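Local coordinates for protein oligopeptide ABC transporter OppAIV (Borrelia burgdorferi B31, PDB 4GL8) that probably binds oligopeptides as the solute-binding component of an ABC transporter and delivers them for uptake across the membrane, at residues K510-N515 and F520-I525; G207-K212 and K232-D237; S58-G63 and V220-N225; S38-L43 and S54-Q59; M283-T288 and S500-R505. All blocks are in the same frame, centred on the assembly; numbering follows the deposited sequence.

Contact 1 of 5, residues K510-N515 and F520-I525; sequences KGWEPN and FNLSEI
Water 1 bridges the two segments by donating to both Gly-511 O and Asn-521 O, at 2.7 Å each, so one molecule satisfies two acceptors that need a donor between them. The same water lies at the indole edge of Trp-512, in the plane of the ring. The indole points its nitrogen over one face of Phe-520, offset toward the rim, with Trp-512 NE1 3.3 Å from Phe-520 CD1; the five-membered ring and the phenyl are inclined at 57°, an oblique pair. Leu-522 lies alongside the indole, its CD2 4.2 Å from Trp-512 CD1. At the other end the backbones come close: Ile-525 CA sets a C-H against Lys-510 O at 3.3 Å, and Gly-511 CA does likewise toward Glu-524 O. Gly-511 has a positive phi of 95°, which a glycine adopts readily, and its bare CA lets that carbonyl approach. Beyond the loop, Trp-512 stacks on Phe-263 and meets Tyr-502 edge-to-face, while Glu-524 OE2 forms a salt bridge with Arg-75. The whole loop joins the short antiparallel strands 509-510 and 526-527 and lies against strands 492-504, 280-285 and 238-242.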
# COMPACT_ATOMS: atom_id res chain seq x y z
N LYS A 510 3.06 -26.04 -0.96
CA LYS A 510 1.67 -25.66 -0.98
C LYS A 510 1.46 -24.63 0.11
O LYS A 510 2.40 -24.31 0.86
CB LYS A 510 0.77 -26.87 -0.74
CG LYS A 510 0.96 -27.57 0.60
CD LYS A 510 -0.05 -28.70 0.75
CE LYS A 510 0.25 -29.56 1.97
NZ LYS A 510 -0.64 -30.75 2.02
N GLY A 511 0.24 -24.12 0.21
CA GLY A 511 -0.15 -23.23 1.28
C GLY A 511 -0.06 -21.75 0.99
O GLY A 511 -0.12 -20.93 1.93
N TRP A 512 0.12 -21.41 -0.29
CA TRP A 512 0.10 -20.04 -0.77
C TRP A 512 -0.75 -19.89 -2.03
O TRP A 512 -0.78 -20.76 -2.88
CB TRP A 512 1.50 -19.54 -1.09
CG TRP A 512 1.49 -18.16 -1.73
CD1 TRP A 512 1.43 -16.96 -1.09
CD2 TRP A 512 1.50 -17.87 -3.13
NE1 TRP A 512 1.39 -15.94 -1.99
CE2 TRP A 512 1.44 -16.47 -3.26
CE3 TRP A 512 1.55 -18.66 -4.29
CZ2 TRP A 512 1.44 -15.82 -4.51
CZ3 TRP A 512 1.55 -18.02 -5.52
CH2 TRP A 512 1.49 -16.62 -5.62
N GLU A 513 -1.37 -18.73 -2.17
CA GLU A 513 -2.24 -18.44 -3.29
C GLU A 513 -2.33 -16.91 -3.45
O GLU A 513 -2.30 -16.22 -2.47
CB GLU A 513 -3.61 -18.99 -2.93
CG GLU A 513 -4.47 -19.33 -4.10
CD GLU A 513 -5.87 -19.73 -3.66
OE1 GLU A 513 -6.23 -19.48 -2.47
OE2 GLU A 513 -6.60 -20.28 -4.52
N PRO A 514 -2.44 -16.38 -4.67
CA PRO A 514 -2.76 -14.96 -4.80
C PRO A 514 -4.10 -14.57 -4.16
O PRO A 514 -5.03 -15.39 -4.12
CB PRO A 514 -2.87 -14.75 -6.32
CG PRO A 514 -2.17 -15.93 -6.94
CD PRO A 514 -2.29 -17.05 -5.97
N ASN A 515 -4.20 -13.33 -3.68
CA ASN A 515 -5.48 -12.79 -3.29
C ASN A 515 -5.58 -11.31 -3.58
O ASN A 515 -4.59 -10.66 -3.88
CB ASN A 515 -5.81 -13.15 -1.85
CG ASN A 515 -4.91 -12.45 -0.83
OD1 ASN A 515 -4.56 -11.28 -0.98
ND2 ASN A 515 -4.58 -13.16 0.24
N PHE A 520 -0.56 -11.86 2.49
CA PHE A 520 -0.01 -13.21 2.56
C PHE A 520 0.51 -13.60 3.92
O PHE A 520 1.20 -12.81 4.57
CB PHE A 520 1.12 -13.38 1.56
CG PHE A 520 0.74 -13.01 0.17
CD1 PHE A 520 -0.38 -13.59 -0.43
CD2 PHE A 520 1.47 -12.08 -0.54
CE1 PHE A 520 -0.75 -13.25 -1.72
CE2 PHE A 520 1.10 -11.75 -1.82
CZ PHE A 520 -0.00 -12.34 -2.41
N ASN A 521 0.21 -14.85 4.29
CA ASN A 521 0.74 -15.50 5.48
C ASN A 521 1.65 -16.67 5.06
O ASN A 521 1.19 -17.83 4.83
CB ASN A 521 -0.41 -16.01 6.35
CG ASN A 521 0.05 -16.42 7.74
OD1 ASN A 521 1.20 -16.86 7.97
ND2 ASN A 521 -0.86 -16.28 8.68
N LEU A 522 2.93 -16.36 4.92
CA LEU A 522 3.88 -17.32 4.42
C LEU A 522 4.13 -18.43 5.45
O LEU A 522 4.65 -19.46 5.09
CB LEU A 522 5.18 -16.62 3.99
CG LEU A 522 5.03 -15.49 2.97
CD1 LEU A 522 6.38 -14.86 2.69
CD2 LEU A 522 4.41 -15.96 1.67
N SER A 523 3.76 -18.23 6.71
CA SER A 523 3.86 -19.30 7.73
C SER A 523 2.96 -20.49 7.44
O SER A 523 3.17 -21.55 8.02
CB SER A 523 3.55 -18.79 9.13
OG SER A 523 2.16 -18.71 9.31
N GLU A 524 1.95 -20.31 6.59
CA GLU A 524 1.06 -21.40 6.19
C GLU A 524 1.65 -22.23 5.05
O GLU A 524 1.03 -23.22 4.61
CB GLU A 524 -0.31 -20.85 5.80
CG GLU A 524 -1.03 -20.25 7.01
CD GLU A 524 -2.49 -19.91 6.74
OE1 GLU A 524 -2.95 -20.09 5.58
OE2 GLU A 524 -3.17 -19.44 7.70
N ILE A 525 2.85 -21.87 4.56
CA ILE A 525 3.49 -22.67 3.53
C ILE A 525 3.97 -24.00 4.13
O ILE A 525 4.52 -24.02 5.25
CB ILE A 525 4.64 -21.92 2.83
CG1 ILE A 525 4.04 -20.88 1.87
CG2 ILE A 525 5.54 -22.89 2.08
CD1 ILE A 525 5.01 -19.86 1.33
O HOH W 1 1.12 -18.55 2.25

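Contact 2 of 5, residues G207-K212 and K232-D237; sequences GPFKLK and KDVVLD
Val-234 is the first residue of 232-237 to touch the other segment, and it does so with both methyls. CG1 lies opposite the backbone N (chi1 -177°) and comes within 4.0 Å of Phe-209 CZ, approaching the ring obliquely. CG2, on the other branch, rests 4.1 Å from Pro-208 CB, so the fork of the valine spans two consecutive residues: Pro-208, just before strand 209-215, and Phe-209, its first residue. The backbone carbonyl of Val-234 is taken by Lys-224 NZ. Val-235 turns its side chain away. Leu-236 then comes back toward the strand: its CB is 4.2 Å from Phe-209 CZ, and its carbonyl O is 4.1 Å from Phe-209 CE1, again approaching obliquely.

The phenyl of Phe-209 is therefore met by both Val-234 and Leu-236, with CZ the shared point; a chi1 of -61° sets CG opposite its own carbonyl carbon and sends the ring out to them. Ser-523 of the C-terminal loop also packs here, on Pro-208, Phe-209 and Val-234.

Apart from one carbonyl oxygen beside a ring carbon, everything that meets across the two segments is hydrocarbon, and all four touching residues are buried. The chemistry is that of a small apolar core, held by van der Waals packing, where the loop leading into strand 238-242 closes over the beginning of strand 209-215.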
# COMPACT_ATOMS: atom_id res chain seq x y z
N GLY A 207 4.35 -12.40 15.88
CA GLY A 207 3.83 -13.27 14.81
C GLY A 207 4.66 -14.52 14.61
O GLY A 207 5.54 -14.84 15.42
N PRO A 208 4.40 -15.25 13.51
CA PRO A 208 4.99 -16.56 13.17
C PRO A 208 6.50 -16.56 13.00
O PRO A 208 7.11 -17.60 13.25
CB PRO A 208 4.33 -16.95 11.85
CG PRO A 208 3.63 -15.74 11.36
CD PRO A 208 3.46 -14.77 12.48
N PHE A 209 7.08 -15.44 12.55
CA PHE A 209 8.54 -15.30 12.38
C PHE A 209 9.19 -14.11 13.11
O PHE A 209 8.61 -13.03 13.24
CB PHE A 209 8.87 -15.20 10.89
CG PHE A 209 8.44 -16.40 10.08
CD1 PHE A 209 9.20 -17.55 10.10
CD2 PHE A 209 7.28 -16.37 9.32
CE1 PHE A 209 8.80 -18.67 9.37
CE2 PHE A 209 6.90 -17.47 8.57
CZ PHE A 209 7.65 -18.63 8.60
N LYS A 210 10.40 -14.35 13.60
CA LYS A 210 11.31 -13.34 14.18
C LYS A 210 12.34 -12.92 13.10
O LYS A 210 12.45 -13.58 12.05
CB LYS A 210 12.05 -13.92 15.41
N LEU A 211 13.07 -11.83 13.37
CA LEU A 211 14.15 -11.33 12.50
C LEU A 211 15.52 -11.88 12.95
O LEU A 211 16.10 -11.44 13.93
CB LEU A 211 14.16 -9.80 12.49
CG LEU A 211 15.08 -9.09 11.50
CD1 LEU A 211 14.73 -9.38 10.04
CD2 LEU A 211 15.11 -7.59 11.74
N LYS A 212 16.01 -12.87 12.22
CA LYS A 212 17.26 -13.54 12.57
C LYS A 212 18.42 -12.66 12.18
O LYS A 212 19.32 -12.41 12.98
CB LYS A 212 17.37 -14.89 11.86
CG LYS A 212 18.49 -15.76 12.40
CD LYS A 212 18.73 -16.95 11.48
CE LYS A 212 19.67 -17.95 12.14
NZ LYS A 212 19.97 -19.08 11.22
N LYS A 232 2.57 -24.18 16.43
CA LYS A 232 2.02 -25.48 16.02
C LYS A 232 1.88 -25.70 14.52
O LYS A 232 2.13 -26.79 14.03
CB LYS A 232 0.61 -25.55 16.60
CG LYS A 232 0.02 -26.91 16.87
CD LYS A 232 -1.52 -26.84 16.90
CE LYS A 232 -2.08 -25.71 17.73
NZ LYS A 232 -1.68 -25.79 19.17
N ASP A 233 1.40 -24.69 13.81
CA ASP A 233 1.08 -24.83 12.38
C ASP A 233 2.16 -24.19 11.51
O ASP A 233 1.92 -23.95 10.34
CB ASP A 233 -0.27 -24.17 12.04
CG ASP A 233 -1.47 -24.89 12.67
OD1 ASP A 233 -1.41 -26.09 13.03
OD2 ASP A 233 -2.51 -24.23 12.79
N VAL A 234 3.32 -23.88 12.08
CA VAL A 234 4.39 -23.28 11.29
C VAL A 234 5.47 -24.35 11.08
O VAL A 234 6.15 -24.78 12.01
CB VAL A 234 4.97 -22.01 11.95
CG1 VAL A 234 6.03 -21.39 11.05
CG2 VAL A 234 3.88 -21.01 12.22
N VAL A 235 5.57 -24.80 9.85
CA VAL A 235 6.52 -25.85 9.50
C VAL A 235 7.88 -25.28 9.06
O VAL A 235 8.90 -25.89 9.32
CB VAL A 235 5.90 -26.77 8.43
CG1 VAL A 235 6.91 -27.76 7.92
CG2 VAL A 235 4.73 -27.52 9.04
N LEU A 236 7.89 -24.14 8.38
CA LEU A 236 9.16 -23.55 7.91
C LEU A 236 10.03 -23.13 9.08
O LEU A 236 9.52 -22.61 10.06
CB LEU A 236 8.93 -22.34 6.97
CG LEU A 236 8.32 -22.60 5.59
CD1 LEU A 236 7.91 -21.31 4.92
CD2 LEU A 236 9.33 -23.33 4.72
N ASP A 237 11.33 -23.37 9.00
CA ASP A 237 12.28 -22.86 10.01
C ASP A 237 12.74 -21.46 9.65
O ASP A 237 13.13 -20.68 10.52
CB ASP A 237 13.49 -23.76 10.08
CG ASP A 237 13.15 -25.16 10.52
OD1 ASP A 237 12.62 -25.32 11.64
OD2 ASP A 237 13.40 -26.10 9.75

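Contact 3 of 5, residues S58-G63 and V220-N225; sequences SQMFLG and VVLEKN
Leu-222 carries its half of this contact alone, meeting Gln-59 with one branch and Met-60 with the other. Its CB leaves the strand pointing toward the loop, and a chi1 of -82° sets CG opposite the carbonyl carbon and beside the backbone N. CG lies 4.1 Å from Met-60 SD, the first atom of the chain to touch. Beyond it the side chain divides. CD1 stays with the sulfur, at 4.2 Å from Met-60 SD, so the thioether rests against both CG and one methyl; the two side chains cross at about a right angle. CD2 goes instead to Gln-59, ending 3.9 Å from Gln-59 CB.

What Leu-222 touches on Gln-59 is thus the root of the side chain. The glutamine bends at chi2 (-53°) and takes its amide away from the leucine: OE1 accepts from Leu-522 N, and NE2 donates to Phe-520 O. One residue consequently presents carbon to the sheet and its polar end to the C-terminal loop.

Leu-222 also packs on Phe-209 and Phe-241, which belong to the strands flanking its own. Strand 219-224 runs antiparallel between 209-215 and 238-242, and the loop between helix 51-57 and strand 65-67 lies beside these strands, fastened by backbone hydrogen bonds of Gln-59 to Phe-209, at the start of strand 209-215, and of Met-60 to Gly-207 just before it.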
# COMPACT_ATOMS: atom_id res chain seq x y z
N SER A 58 4.29 -8.00 8.10
CA SER A 58 3.11 -8.80 8.33
C SER A 58 3.47 -10.26 8.65
O SER A 58 2.67 -10.96 9.27
CB SER A 58 2.14 -8.67 7.14
OG SER A 58 2.65 -9.40 6.01
N GLN A 59 4.70 -10.71 8.29
CA GLN A 59 5.14 -12.06 8.65
C GLN A 59 5.67 -12.13 10.07
O GLN A 59 5.92 -13.22 10.56
CB GLN A 59 6.20 -12.60 7.70
CG GLN A 59 5.94 -12.36 6.23
CD GLN A 59 4.57 -12.84 5.80
OE1 GLN A 59 4.19 -13.98 6.06
NE2 GLN A 59 3.81 -11.96 5.16
N MET A 60 5.80 -10.98 10.73
CA MET A 60 6.41 -10.92 12.03
C MET A 60 5.51 -10.40 13.11
O MET A 60 5.69 -10.78 14.23
CB MET A 60 7.67 -10.08 11.99
CG MET A 60 8.66 -10.60 10.98
SD MET A 60 10.28 -9.88 11.16
CE MET A 60 10.03 -8.29 10.42
N PHE A 61 4.58 -9.51 12.77
CA PHE A 61 3.72 -8.85 13.75
C PHE A 61 2.26 -9.15 13.47
O PHE A 61 1.73 -8.85 12.40
CB PHE A 61 3.99 -7.33 13.78
CG PHE A 61 5.37 -6.98 14.24
CD1 PHE A 61 6.43 -6.96 13.34
CD2 PHE A 61 5.64 -6.77 15.57
CE1 PHE A 61 7.72 -6.70 13.78
CE2 PHE A 61 6.92 -6.51 16.01
CZ PHE A 61 7.97 -6.48 15.11
N LEU A 62 1.63 -9.76 14.47
CA LEU A 62 0.21 -10.06 14.49
C LEU A 62 -0.59 -8.81 14.86
O LEU A 62 -0.30 -8.17 15.86
CB LEU A 62 -0.02 -11.15 15.52
CG LEU A 62 -1.28 -11.97 15.42
CD1 LEU A 62 -1.36 -12.66 14.05
CD2 LEU A 62 -1.25 -12.99 16.57
N GLY A 63 -1.54 -8.45 14.02
CA GLY A 63 -2.48 -7.40 14.31
C GLY A 63 -3.57 -7.83 15.27
O GLY A 63 -3.68 -9.00 15.62
N VAL A 220 16.90 -10.29 3.87
CA VAL A 220 16.26 -10.20 5.18
C VAL A 220 15.94 -11.65 5.53
O VAL A 220 15.22 -12.31 4.80
CB VAL A 220 14.98 -9.33 5.13
CG1 VAL A 220 14.43 -9.09 6.53
CG2 VAL A 220 15.26 -8.01 4.43
N VAL A 221 16.50 -12.15 6.62
CA VAL A 221 16.31 -13.53 7.05
C VAL A 221 15.41 -13.55 8.26
O VAL A 221 15.71 -12.94 9.30
CB VAL A 221 17.65 -14.22 7.36
CG1 VAL A 221 17.44 -15.72 7.59
CG2 VAL A 221 18.65 -14.00 6.22
N LEU A 222 14.30 -14.25 8.11
CA LEU A 222 13.37 -14.50 9.19
C LEU A 222 13.54 -15.92 9.71
O LEU A 222 13.82 -16.83 8.94
CB LEU A 222 11.94 -14.34 8.70
CG LEU A 222 11.32 -12.94 8.61
CD1 LEU A 222 12.32 -11.91 8.13
CD2 LEU A 222 10.06 -12.94 7.74
N GLU A 223 13.36 -16.11 11.02
CA GLU A 223 13.32 -17.47 11.55
C GLU A 223 12.07 -17.70 12.38
O GLU A 223 11.51 -16.76 12.98
CB GLU A 223 14.59 -17.81 12.33
CG GLU A 223 14.65 -17.29 13.77
CD GLU A 223 16.03 -17.44 14.44
OE1 GLU A 223 16.46 -16.48 15.09
OE2 GLU A 223 16.69 -18.50 14.31
N LYS A 224 11.64 -18.96 12.44
CA LYS A 224 10.46 -19.34 13.20
C LYS A 224 10.54 -18.79 14.62
O LYS A 224 11.59 -18.92 15.27
CB LYS A 224 10.29 -20.87 13.26
CG LYS A 224 9.05 -21.33 14.03
CD LYS A 224 8.75 -22.81 13.89
CE LYS A 224 7.65 -23.16 14.87
NZ LYS A 224 7.13 -24.55 14.71
N ASN A 225 9.43 -18.17 15.06
CA ASN A 225 9.25 -17.70 16.44
C ASN A 225 8.42 -18.71 17.22
O ASN A 225 7.23 -18.86 16.98
CB ASN A 225 8.57 -16.34 16.46
CG ASN A 225 8.02 -15.97 17.83
OD1 ASN A 225 8.52 -16.40 18.85
ND2 ASN A 225 6.96 -15.18 17.85

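Contact 4 of 5, residues S38-L43 and S54-Q59; sequences SEPATL and SGIVSQ
Leu-43 and Val-57 bring the two backbones to 6.2 Å, CA to CA, where the irregular segment 38-43, having left strand 31-35, returns against helix 51-57. This is loop-on-helix packing in a family 5 solute-binding protein, its centre about 11 Å from the centre of the chain, and its four touching residues are all buried. Ile-56 meets the loop with two branches. Its CG2 meets Leu-43 CD2 at 3.9 Å, the two side chains crossing obliquely, while CD1 at the end of the longer branch reaches Pro-40 CG at 4.2 Å, roughly at right angles. The proline and leucine thus lie side by side against the two branches of one isoleucine, and both also pack on Arg-214 of strand 209-215. Val-57 approaches the backbone instead: CG2 lies only 3.2 Å from Leu-43 O, but its chi1 of 119° is far from a staggered value, which makes that closeness doubtful.

Further along, Gln-59 turns its amide, which also serves the C-terminal loop around Phe-520, back on the preceding turn. Its NE2 donates to Gly-55 O at 2.9 Å in a straight bond (163° at the hydrogen), with the acceptor just 7° out of the glutamine's amide plane.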
# COMPACT_ATOMS: atom_id res chain seq x y z
N SER A 38 12.61 -5.25 -3.85
CA SER A 38 13.29 -4.05 -3.39
C SER A 38 13.60 -4.16 -1.91
O SER A 38 12.93 -4.89 -1.17
CB SER A 38 12.42 -2.82 -3.66
OG SER A 38 12.58 -2.32 -4.98
N GLU A 39 14.62 -3.42 -1.49
CA GLU A 39 15.05 -3.35 -0.11
C GLU A 39 14.05 -2.49 0.64
O GLU A 39 13.76 -1.38 0.20
CB GLU A 39 16.45 -2.71 -0.03
CG GLU A 39 16.93 -2.26 1.36
CD GLU A 39 17.59 -3.35 2.19
OE1 GLU A 39 17.48 -4.53 1.82
OE2 GLU A 39 18.24 -3.02 3.22
N PRO A 40 13.52 -3.00 1.76
CA PRO A 40 12.62 -2.18 2.57
C PRO A 40 13.36 -1.01 3.18
O PRO A 40 14.58 -1.08 3.39
CB PRO A 40 12.16 -3.14 3.67
CG PRO A 40 13.30 -4.07 3.83
CD PRO A 40 13.80 -4.29 2.41
N ALA A 41 12.62 0.06 3.46
CA ALA A 41 13.14 1.32 4.01
C ALA A 41 13.09 1.28 5.52
O ALA A 41 13.82 1.98 6.16
CB ALA A 41 12.32 2.51 3.51
N THR A 42 12.20 0.49 6.08
CA THR A 42 12.03 0.40 7.51
C THR A 42 11.23 -0.86 7.79
O THR A 42 10.34 -1.22 7.03
CB THR A 42 11.29 1.65 8.11
OG1 THR A 42 10.76 1.35 9.40
CG2 THR A 42 10.11 2.09 7.25
N LEU A 43 11.56 -1.54 8.88
CA LEU A 43 10.77 -2.65 9.36
C LEU A 43 9.90 -2.29 10.60
O LEU A 43 9.38 -3.18 11.28
CB LEU A 43 11.68 -3.86 9.60
CG LEU A 43 12.29 -4.31 8.24
CD1 LEU A 43 13.23 -5.48 8.43
CD2 LEU A 43 11.23 -4.64 7.20
N SER A 54 5.59 -3.63 4.30
CA SER A 54 4.34 -4.20 4.79
C SER A 54 4.28 -5.72 4.65
O SER A 54 3.82 -6.41 5.57
CB SER A 54 3.14 -3.62 4.05
OG SER A 54 1.97 -4.10 4.66
N GLY A 55 4.74 -6.23 3.51
CA GLY A 55 4.69 -7.65 3.24
C GLY A 55 5.61 -8.45 4.13
O GLY A 55 5.30 -9.59 4.52
N ILE A 56 6.74 -7.84 4.50
CA ILE A 56 7.67 -8.46 5.41
C ILE A 56 7.15 -8.37 6.86
O ILE A 56 7.09 -9.38 7.57
CB ILE A 56 9.06 -7.82 5.23
CG1 ILE A 56 9.64 -8.21 3.88
CG2 ILE A 56 10.01 -8.24 6.34
CD1 ILE A 56 10.74 -7.32 3.41
N VAL A 57 6.79 -7.18 7.30
CA VAL A 57 6.40 -6.96 8.68
C VAL A 57 5.18 -7.79 9.06
O VAL A 57 5.04 -8.20 10.20
CB VAL A 57 6.12 -5.46 8.95
CG1 VAL A 57 4.70 -5.19 9.39
CG2 VAL A 57 7.06 -4.93 9.98
N SER A 58 4.29 -8.00 8.10
CA SER A 58 3.11 -8.80 8.33
C SER A 58 3.47 -10.26 8.65
O SER A 58 2.67 -10.96 9.27
CB SER A 58 2.14 -8.67 7.14
OG SER A 58 2.65 -9.40 6.01
N GLN A 59 4.70 -10.71 8.29
CA GLN A 59 5.14 -12.06 8.65
C GLN A 59 5.67 -12.13 10.07
O GLN A 59 5.92 -13.22 10.56
CB GLN A 59 6.20 -12.60 7.70
CG GLN A 59 5.94 -12.36 6.23
CD GLN A 59 4.57 -12.84 5.80
OE1 GLN A 59 4.19 -13.98 6.06
NE2 GLN A 59 3.81 -11.96 5.16

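Contact 5 of 5, residues M283-T288 and S500-R505; sequences MGINST and SSYLFR
Ile-285 brings its CD1 methyl beside the hydroxyl of Ser-500: Ile-285 CD1 stops 3.4 Å from Ser-500 OG and 4.2 Å from Ser-500 CB. To get there, CG1 sits between the backbone N and the carbonyl carbon (chi1 54°), a crowded position, and the chain then extends toward the serine. The other branch faces the tyrosine two residues along, with Ile-285 CG2 4.3 Å from Tyr-502 OH. Both hydroxyls therefore have a methyl beside them, and both have polar partners further out: Ser-500 OG bonds Lys-264 NZ and Tyr-502 OH bonds Glu-518 OE2.

Met-283 and Ser-500 form the antiparallel, hydrogen-bonded pair of the contact. Met-283 N donates to Ser-500 O at 3.3 Å and 158°; Ser-500 N returns a bond to Met-283 O at 3.0 Å, more bent. Both side chains leave the same face of the sheet, but the thioether of Met-283 leads away from the serine.

The strands are splayed, their directions 132° apart, and pairing soon moves on. An inverse gamma turn centred on Asn-286 turns the corner; beyond it Ser-287 pairs with Thr-498 and packs on a modified side chain of the bound peptide. Strand 492-504 thus borders both 280-285 and 287-293, and 287-293 pairs antiparallel in turn with strand 422-428.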
# COMPACT_ATOMS: atom_id res chain seq x y z
N MET A 283 -3.27 -12.27 -10.90
CA MET A 283 -4.56 -11.86 -10.38
C MET A 283 -4.72 -10.36 -10.44
O MET A 283 -3.76 -9.63 -10.20
CB MET A 283 -4.71 -12.31 -8.92
CG MET A 283 -6.14 -12.16 -8.42
SD MET A 283 -6.40 -12.86 -6.79
CE MET A 283 -6.58 -14.60 -7.18
N GLY A 284 -5.94 -9.93 -10.75
CA GLY A 284 -6.36 -8.56 -10.53
C GLY A 284 -6.31 -8.25 -9.02
O GLY A 284 -6.87 -9.00 -8.22
N ILE A 285 -5.64 -7.17 -8.64
CA ILE A 285 -5.58 -6.80 -7.21
C ILE A 285 -6.17 -5.41 -6.95
O ILE A 285 -6.42 -4.68 -7.89
CB ILE A 285 -4.14 -6.89 -6.64
CG1 ILE A 285 -3.15 -6.07 -7.48
CG2 ILE A 285 -3.67 -8.35 -6.58
CD1 ILE A 285 -1.82 -5.84 -6.77
N ASN A 286 -6.39 -5.07 -5.67
CA ASN A 286 -6.91 -3.77 -5.30
C ASN A 286 -5.81 -2.74 -5.26
O ASN A 286 -5.48 -2.15 -4.22
CB ASN A 286 -7.60 -3.84 -3.95
CG ASN A 286 -8.99 -4.44 -4.05
OD1 ASN A 286 -9.60 -4.48 -5.12
ND2 ASN A 286 -9.50 -4.92 -2.92
N SER A 287 -5.26 -2.46 -6.42
CA SER A 287 -4.09 -1.63 -6.51
C SER A 287 -4.14 -0.90 -7.84
O SER A 287 -4.65 -1.45 -8.81
CB SER A 287 -2.87 -2.54 -6.38
OG SER A 287 -1.76 -1.81 -5.97
N THR A 288 -3.68 0.35 -7.87
CA THR A 288 -3.75 1.18 -9.05
C THR A 288 -2.38 1.66 -9.49
O THR A 288 -1.46 1.79 -8.69
CB THR A 288 -4.64 2.45 -8.86
OG1 THR A 288 -4.11 3.31 -7.84
CG2 THR A 288 -6.10 2.07 -8.51
N SER A 500 -1.07 -8.30 -10.66
CA SER A 500 0.30 -8.68 -10.35
C SER A 500 0.62 -10.10 -10.80
O SER A 500 -0.25 -10.96 -10.85
CB SER A 500 0.53 -8.57 -8.86
OG SER A 500 0.81 -7.23 -8.51
N SER A 501 1.89 -10.35 -11.07
CA SER A 501 2.36 -11.63 -11.59
C SER A 501 3.23 -12.30 -10.53
O SER A 501 3.88 -11.63 -9.76
CB SER A 501 3.16 -11.39 -12.87
OG SER A 501 2.31 -11.25 -14.00
N TYR A 502 3.20 -13.63 -10.47
CA TYR A 502 4.03 -14.37 -9.49
C TYR A 502 4.57 -15.66 -10.07
O TYR A 502 3.90 -16.29 -10.93
CB TYR A 502 3.23 -14.73 -8.24
CG TYR A 502 2.38 -13.63 -7.67
CD1 TYR A 502 2.78 -12.94 -6.50
CD2 TYR A 502 1.17 -13.29 -8.26
CE1 TYR A 502 2.00 -11.94 -5.98
CE2 TYR A 502 0.38 -12.28 -7.74
CZ TYR A 502 0.80 -11.61 -6.60
OH TYR A 502 0.01 -10.61 -6.08
N LEU A 503 5.75 -16.06 -9.59
CA LEU A 503 6.27 -17.41 -9.81
C LEU A 503 6.40 -18.05 -8.45
O LEU A 503 6.91 -17.44 -7.52
CB LEU A 503 7.63 -17.42 -10.52
CG LEU A 503 7.63 -16.88 -11.96
CD1 LEU A 503 9.05 -16.57 -12.42
CD2 LEU A 503 6.98 -17.87 -12.91
N PHE A 504 5.95 -19.30 -8.34
CA PHE A 504 5.94 -20.04 -7.07
C PHE A 504 6.09 -21.52 -7.41
O PHE A 504 5.36 -22.04 -8.24
CB PHE A 504 4.64 -19.74 -6.34
CG PHE A 504 4.42 -20.53 -5.07
CD1 PHE A 504 5.00 -20.13 -3.87
CD2 PHE A 504 3.57 -21.61 -5.07
CE1 PHE A 504 4.77 -20.84 -2.70
CE2 PHE A 504 3.35 -22.34 -3.90
CZ PHE A 504 3.94 -21.95 -2.71
N ARG A 505 7.05 -22.17 -6.76
CA ARG A 505 7.39 -23.56 -7.00
C ARG A 505 6.35 -24.49 -6.37
O ARG A 505 6.56 -25.06 -5.29
CB ARG A 505 8.80 -23.84 -6.46
CG ARG A 505 9.92 -23.22 -7.31
CD ARG A 505 10.09 -23.91 -8.66
NE ARG A 505 10.32 -25.37 -8.54
CZ ARG A 505 11.49 -25.96 -8.30
NH1 ARG A 505 12.63 -25.26 -8.17
NH2 ARG A 505 11.54 -27.27 -8.16

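From the N terminus, contact 4 comes first, closing the short loop that carries the chain from strand 31-35 into helix 51-57. Contact 3 opens on the residues where contact 4 ends, Ser-58 and Gln-59, and spans more than 150 residues to strand 219-224. Contact 2 opens before contact 3 has closed, so the two cross, joining one group of neighbouring strands to its flanking loops. Contact 5 then makes another long closure, bringing 283-288 to strand 492-504. Contact 1 closes last, over a few residues near the C terminus. None nests within another, yet the loop of contact 1 touches all four others, tying strands 209-215 and 219-224 to strands 280-285 and 492-504.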